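Local atomic coordinates of leucine aminopeptidase A1, chloroplastic (Solanum lycopersicum, PDB entry 5D8N), a protein that removes N-terminal amino acids, preferably leucine, from peptides as a magnesium-dependent homohexameric M17 aminopeptidase, and also acts as a chaperone. Residues R452-K464 and P475-Q489. The protein carries 1 engineered substitution. Sequence-based numbering, arbitrary orientation.
Sequences RMPMEESYWESMK and PGNGGAITGALFLKQ
The Q489 amide lies nearly parallel to the W460 indole, planes 6° apart, where the 3-10 segment 457-463 packs on helix 479-488 in the M17 catalytic domain. Q489 NE2 sits over one indole face toward its rim, 3.5 Å from W460 CZ2. M463 CB lies against the opposite face. CG of W460 is turned anti to the backbone N (chi1 -176°), which brings the six-membered ring to the helix, with W460 CE3 3.6 Å from L485 CB. Replacing W460 by an alanine is likely to leave the Q489 amide and M463 CB without the ring between them and open a gap beside L485. F486, packed by W460 and M463, also touches R389, a predicted active-site residue. L485 CD1 stands 3.4 Å from E456 O, and CD2 meets M455 CE. M455 CE also lies 3.9 Å from A484 CB. I481 CD1 approaches the Y459 ring at its edge, in plane, 3.9 Å from Y459 CE2. E456 CG covers one face of that ring. Y459 OH hydrogen-bonds to L421 O and S424 N of the second subunit. M463 SD rests 3.8 Å from T482 CB. Y459 O accepts from both S462 N and S462 OG, and the hydroxyl bond, 2.7 Å from S462 OG to Y459 O, lies in the carbonyl plane.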
loop_
_atom_site.group_PDB
_atom_site.type_symbol
_atom_site.label_atom_id
_atom_site.label_comp_id
_atom_site.label_asym_id
_atom_site.label_seq_id
_atom_site.Cartn_x
_atom_site.Cartn_y
_atom_site.Cartn_z
ATOM N N ARG A 452 1.424 -33.463 -3.713
ATOM C CA ARG A 452 1.252 -33.530 -2.281
ATOM C C ARG A 452 2.119 -32.490 -1.576
ATOM O O ARG A 452 3.279 -32.253 -1.942
ATOM C CB ARG A 452 1.577 -34.917 -1.763
ATOM C CG ARG A 452 1.104 -35.116 -0.333
ATOM C CD ARG A 452 1.635 -36.410 0.262
ATOM N NE ARG A 452 1.085 -36.686 1.582
ATOM C CZ ARG A 452 1.371 -37.769 2.309
ATOM N NH1 ARG A 452 2.107 -38.733 1.804
ATOM N NH2 ARG A 452 0.779 -37.965 3.486
ATOM N N MET A 453 1.530 -31.864 -0.567
ATOM C CA MET A 453 2.234 -30.906 0.273
ATOM C C MET A 453 2.122 -31.356 1.720
ATOM O O MET A 453 1.201 -32.089 2.090
ATOM C CB MET A 453 1.572 -29.525 0.129
ATOM C CG MET A 453 1.678 -28.969 -1.275
ATOM S SD MET A 453 3.354 -28.377 -1.611
ATOM C CE MET A 453 3.368 -26.873 -0.672
ATOM N N PRO A 454 3.089 -30.966 2.550
ATOM C CA PRO A 454 3.171 -31.591 3.867
ATOM C C PRO A 454 2.191 -30.964 4.854
ATOM O O PRO A 454 2.076 -29.746 4.926
ATOM C CB PRO A 454 4.608 -31.275 4.290
ATOM C CG PRO A 454 4.899 -29.954 3.631
ATOM C CD PRO A 454 4.187 -30.017 2.301
ATOM N N MET A 455 1.585 -31.779 5.702
ATOM C CA MET A 455 0.849 -31.268 6.836
ATOM C C MET A 455 1.737 -31.093 8.060
ATOM O O MET A 455 1.757 -31.937 8.958
ATOM C CB MET A 455 -0.340 -32.180 7.113
ATOM C CG MET A 455 -1.343 -32.030 5.970
ATOM S SD MET A 455 -2.917 -32.828 6.271
ATOM C CE MET A 455 -3.556 -31.766 7.555
ATOM N N GLU A 456 2.610 -30.093 7.988
ATOM C CA GLU A 456 3.631 -29.869 9.002
ATOM C C GLU A 456 3.018 -29.488 10.354
ATOM O O GLU A 456 2.491 -28.380 10.492
ATOM C CB GLU A 456 4.582 -28.778 8.526
ATOM C CG GLU A 456 5.586 -28.302 9.552
ATOM C CD GLU A 456 6.392 -29.426 10.193
ATOM O OE1 GLU A 456 6.839 -30.342 9.474
ATOM O OE2 GLU A 456 6.544 -29.431 11.438
ATOM N N GLU A 457 3.054 -30.412 11.316
ATOM C CA GLU A 457 2.255 -30.319 12.548
ATOM C C GLU A 457 2.666 -29.134 13.411
ATOM O O GLU A 457 1.843 -28.544 14.107
ATOM C CB GLU A 457 2.369 -31.570 13.437
ATOM C CG GLU A 457 3.798 -31.917 13.907
ATOM C CD GLU A 457 4.289 -31.295 15.238
ATOM O OE1 GLU A 457 5.524 -31.139 15.403
ATOM O OE2 GLU A 457 3.499 -31.032 16.184
ATOM N N SER A 458 3.945 -28.782 13.368
ATOM C CA SER A 458 4.441 -27.684 14.202
ATOM C C SER A 458 3.744 -26.360 13.921
ATOM O O SER A 458 3.846 -25.425 14.723
ATOM C CB SER A 458 5.962 -27.530 14.062
ATOM O OG SER A 458 6.344 -27.242 12.731
ATOM N N TYR A 459 3.086 -26.245 12.766
ATOM C CA TYR A 459 2.514 -24.956 12.409
ATOM C C TYR A 459 1.156 -24.791 13.082
ATOM O O TYR A 459 0.556 -23.711 13.034
ATOM C CB TYR A 459 2.385 -24.810 10.887
ATOM C CG TYR A 459 3.705 -24.790 10.143
ATOM C CD1 TYR A 459 4.894 -24.400 10.759
ATOM C CD2 TYR A 459 3.733 -25.012 8.783
ATOM C CE1 TYR A 459 6.083 -24.400 10.045
ATOM C CE2 TYR A 459 4.897 -24.972 8.069
ATOM C CZ TYR A 459 6.075 -24.678 8.702
ATOM O OH TYR A 459 7.212 -24.643 7.931
ATOM N N TRP A 460 0.671 -25.844 13.731
ATOM C CA TRP A 460 -0.631 -25.728 14.384
ATOM C C TRP A 460 -0.659 -24.725 15.552
ATOM O O TRP A 460 -1.671 -24.055 15.831
ATOM C CB TRP A 460 -1.126 -27.092 14.861
ATOM C CG TRP A 460 -2.487 -27.006 15.444
ATOM C CD1 TRP A 460 -2.837 -27.276 16.734
ATOM C CD2 TRP A 460 -3.668 -26.503 14.801
ATOM N NE1 TRP A 460 -4.148 -26.918 16.943
ATOM C CE2 TRP A 460 -4.692 -26.484 15.767
ATOM C CE3 TRP A 460 -3.987 -26.181 13.480
ATOM C CZ2 TRP A 460 -6.010 -26.135 15.462
ATOM C CZ3 TRP A 460 -5.279 -25.734 13.196
ATOM C CH2 TRP A 460 -6.287 -25.764 14.182
ATOM N N GLU A 461 0.490 -24.587 16.198
ATOM C CA GLU A 461 0.662 -23.653 17.301
ATOM C C GLU A 461 0.352 -22.240 16.852
ATOM O O GLU A 461 -0.245 -21.486 17.581
ATOM C CB GLU A 461 2.097 -23.755 17.830
ATOM C CG GLU A 461 2.422 -22.844 19.012
ATOM C CD GLU A 461 1.796 -23.279 20.336
ATOM O OE1 GLU A 461 1.330 -24.440 20.442
ATOM O OE2 GLU A 461 1.735 -22.440 21.266
ATOM N N SER A 462 0.559 -21.923 15.583
ATOM C CA SER A 462 0.273 -20.572 15.133
ATOM C C SER A 462 -1.229 -20.342 14.955
ATOM O O SER A 462 -1.641 -19.264 14.589
ATOM C CB SER A 462 1.011 -20.295 13.822
ATOM O OG SER A 462 0.420 -21.062 12.789
ATOM N N MET A 463 -2.037 -21.388 15.107
ATOM C CA MET A 463 -3.479 -21.261 14.951
ATOM C C MET A 463 -4.220 -21.149 16.291
ATOM O O MET A 463 -5.441 -21.247 16.335
ATOM C CB MET A 463 -4.009 -22.462 14.151
ATOM C CG MET A 463 -3.456 -22.556 12.736
ATOM S SD MET A 463 -3.987 -21.209 11.664
ATOM C CE MET A 463 -5.632 -21.715 11.186
ATOM N N LYS A 464 -3.487 -21.037 17.390
ATOM C CA LYS A 464 -4.093 -20.960 18.729
ATOM C C LYS A 464 -4.831 -19.635 18.872
ATOM O O LYS A 464 -4.409 -18.625 18.324
ATOM C CB LYS A 464 -3.019 -20.999 19.812
ATOM C CG LYS A 464 -2.628 -22.424 20.167
ATOM N N PRO A 475 -0.704 -17.288 9.818
ATOM C CA PRO A 475 0.157 -16.391 9.047
ATOM C C PRO A 475 0.284 -16.765 7.556
ATOM O O PRO A 475 -0.110 -17.845 7.129
ATOM C CB PRO A 475 1.500 -16.475 9.769
ATOM C CG PRO A 475 1.447 -17.699 10.609
ATOM C CD PRO A 475 0.005 -18.022 10.877
ATOM N N GLY A 476 0.676 -15.800 6.743
ATOM C CA GLY A 476 0.819 -16.001 5.308
ATOM C C GLY A 476 1.779 -17.131 5.001
ATOM O O GLY A 476 1.532 -17.933 4.095
ATOM N N ASN A 477 2.892 -17.179 5.736
ATOM C CA ASN A 477 3.877 -18.198 5.498
ATOM C C ASN A 477 3.351 -19.536 6.006
ATOM O O ASN A 477 3.227 -19.703 7.204
ATOM C CB ASN A 477 5.225 -17.831 6.112
ATOM C CG ASN A 477 5.908 -16.694 5.370
ATOM O OD1 ASN A 477 5.529 -16.315 4.273
ATOM N ND2 ASN A 477 6.852 -16.074 6.029
ATOM N N GLY A 478 3.122 -20.486 5.099
ATOM C CA GLY A 478 2.530 -21.765 5.462
ATOM C C GLY A 478 1.017 -21.867 5.303
ATOM O O GLY A 478 0.400 -22.763 5.842
ATOM N N GLY A 479 0.412 -20.847 4.713
ATOM C CA GLY A 479 -1.035 -20.615 4.787
ATOM C C GLY A 479 -1.868 -21.756 4.211
ATOM O O GLY A 479 -2.956 -22.055 4.702
ATOM N N ALA A 480 -1.345 -22.437 3.198
ATOM C CA ALA A 480 -2.058 -23.579 2.634
ATOM C C ALA A 480 -1.955 -24.787 3.542
ATOM O O ALA A 480 -2.897 -25.562 3.624
ATOM C CB ALA A 480 -1.520 -23.921 1.256
ATOM N N ILE A 481 -0.842 -24.897 4.260
ATOM C CA ILE A 481 -0.668 -25.938 5.243
ATOM C C ILE A 481 -1.572 -25.749 6.467
ATOM O O ILE A 481 -2.219 -26.706 6.917
ATOM C CB ILE A 481 0.789 -26.015 5.705
ATOM C CG1 ILE A 481 1.679 -26.375 4.518
ATOM C CG2 ILE A 481 0.949 -27.002 6.852
ATOM C CD1 ILE A 481 3.149 -26.244 4.801
ATOM N N THR A 482 -1.576 -24.558 7.052
ATOM C CA THR A 482 -2.434 -24.317 8.207
ATOM C C THR A 482 -3.923 -24.353 7.833
ATOM O O THR A 482 -4.770 -24.780 8.618
ATOM C CB THR A 482 -2.114 -22.994 8.913
ATOM O OG1 THR A 482 -2.120 -21.910 7.963
ATOM C CG2 THR A 482 -0.767 -23.075 9.625
ATOM N N GLY A 483 -4.240 -24.053 6.577
ATOM C CA GLY A 483 -5.592 -24.290 6.076
ATOM C C GLY A 483 -5.956 -25.758 6.166
ATOM O O GLY A 483 -7.027 -26.122 6.658
ATOM N N ALA A 484 -5.032 -26.610 5.738
ATOM C CA ALA A 484 -5.243 -28.057 5.837
ATOM C C ALA A 484 -5.327 -28.535 7.290
ATOM O O ALA A 484 -6.188 -29.352 7.639
ATOM C CB ALA A 484 -4.153 -28.802 5.089
ATOM N N LEU A 485 -4.467 -27.985 8.141
ATOM C CA LEU A 485 -4.462 -28.367 9.545
ATOM C C LEU A 485 -5.746 -27.920 10.237
ATOM O O LEU A 485 -6.322 -28.663 11.039
ATOM C CB LEU A 485 -3.269 -27.756 10.268
ATOM C CG LEU A 485 -1.878 -28.257 9.880
ATOM C CD1 LEU A 485 -0.813 -27.420 10.563
ATOM C CD2 LEU A 485 -1.686 -29.700 10.265
ATOM N N PHE A 486 -6.299 -26.797 9.789
ATOM C CA PHE A 486 -7.596 -26.348 10.270
ATOM C C PHE A 486 -8.687 -27.369 9.968
ATOM O O PHE A 486 -9.444 -27.774 10.850
ATOM C CB PHE A 486 -7.937 -24.972 9.723
ATOM C CG PHE A 486 -9.300 -24.498 10.079
ATOM C CD1 PHE A 486 -10.403 -24.826 9.295
ATOM C CD2 PHE A 486 -9.482 -23.661 11.162
ATOM C CE1 PHE A 486 -11.669 -24.341 9.617
ATOM C CE2 PHE A 486 -10.744 -23.187 11.500
ATOM C CZ PHE A 486 -11.849 -23.627 10.798
ATOM N N LEU A 487 -8.750 -27.795 8.715
ATOM C CA LEU A 487 -9.781 -28.707 8.280
ATOM C C LEU A 487 -9.693 -30.049 8.992
ATOM O O LEU A 487 -10.710 -30.659 9.287
ATOM C CB LEU A 487 -9.727 -28.917 6.779
ATOM C CG LEU A 487 -10.049 -27.693 5.934
ATOM C CD1 LEU A 487 -9.815 -28.011 4.452
ATOM C CD2 LEU A 487 -11.483 -27.239 6.165
ATOM N N LYS A 488 -8.479 -30.479 9.288
ATOM C CA LYS A 488 -8.239 -31.724 10.000
ATOM C C LYS A 488 -8.934 -31.773 11.359
ATOM O O LYS A 488 -9.217 -32.854 11.857
ATOM C CB LYS A 488 -6.738 -31.895 10.210
ATOM C CG LYS A 488 -6.305 -33.212 10.842
ATOM C CD LYS A 488 -4.789 -33.329 10.823
ATOM C CE LYS A 488 -4.252 -34.561 11.536
ATOM N NZ LYS A 488 -4.044 -34.219 12.968
ATOM N N GLN A 489 -9.166 -30.621 11.978
ATOM C CA GLN A 489 -9.800 -30.557 13.281
ATOM C C GLN A 489 -11.234 -31.066 13.197
ATOM O O GLN A 489 -11.901 -31.218 14.216
ATOM C CB GLN A 489 -9.810 -29.117 13.809
ATOM C CG GLN A 489 -8.442 -28.574 14.205
ATOM C CD GLN A 489 -7.961 -29.139 15.518
ATOM O OE1 GLN A 489 -8.727 -29.289 16.475
ATOM N NE2 GLN A 489 -6.719 -29.564 15.534
#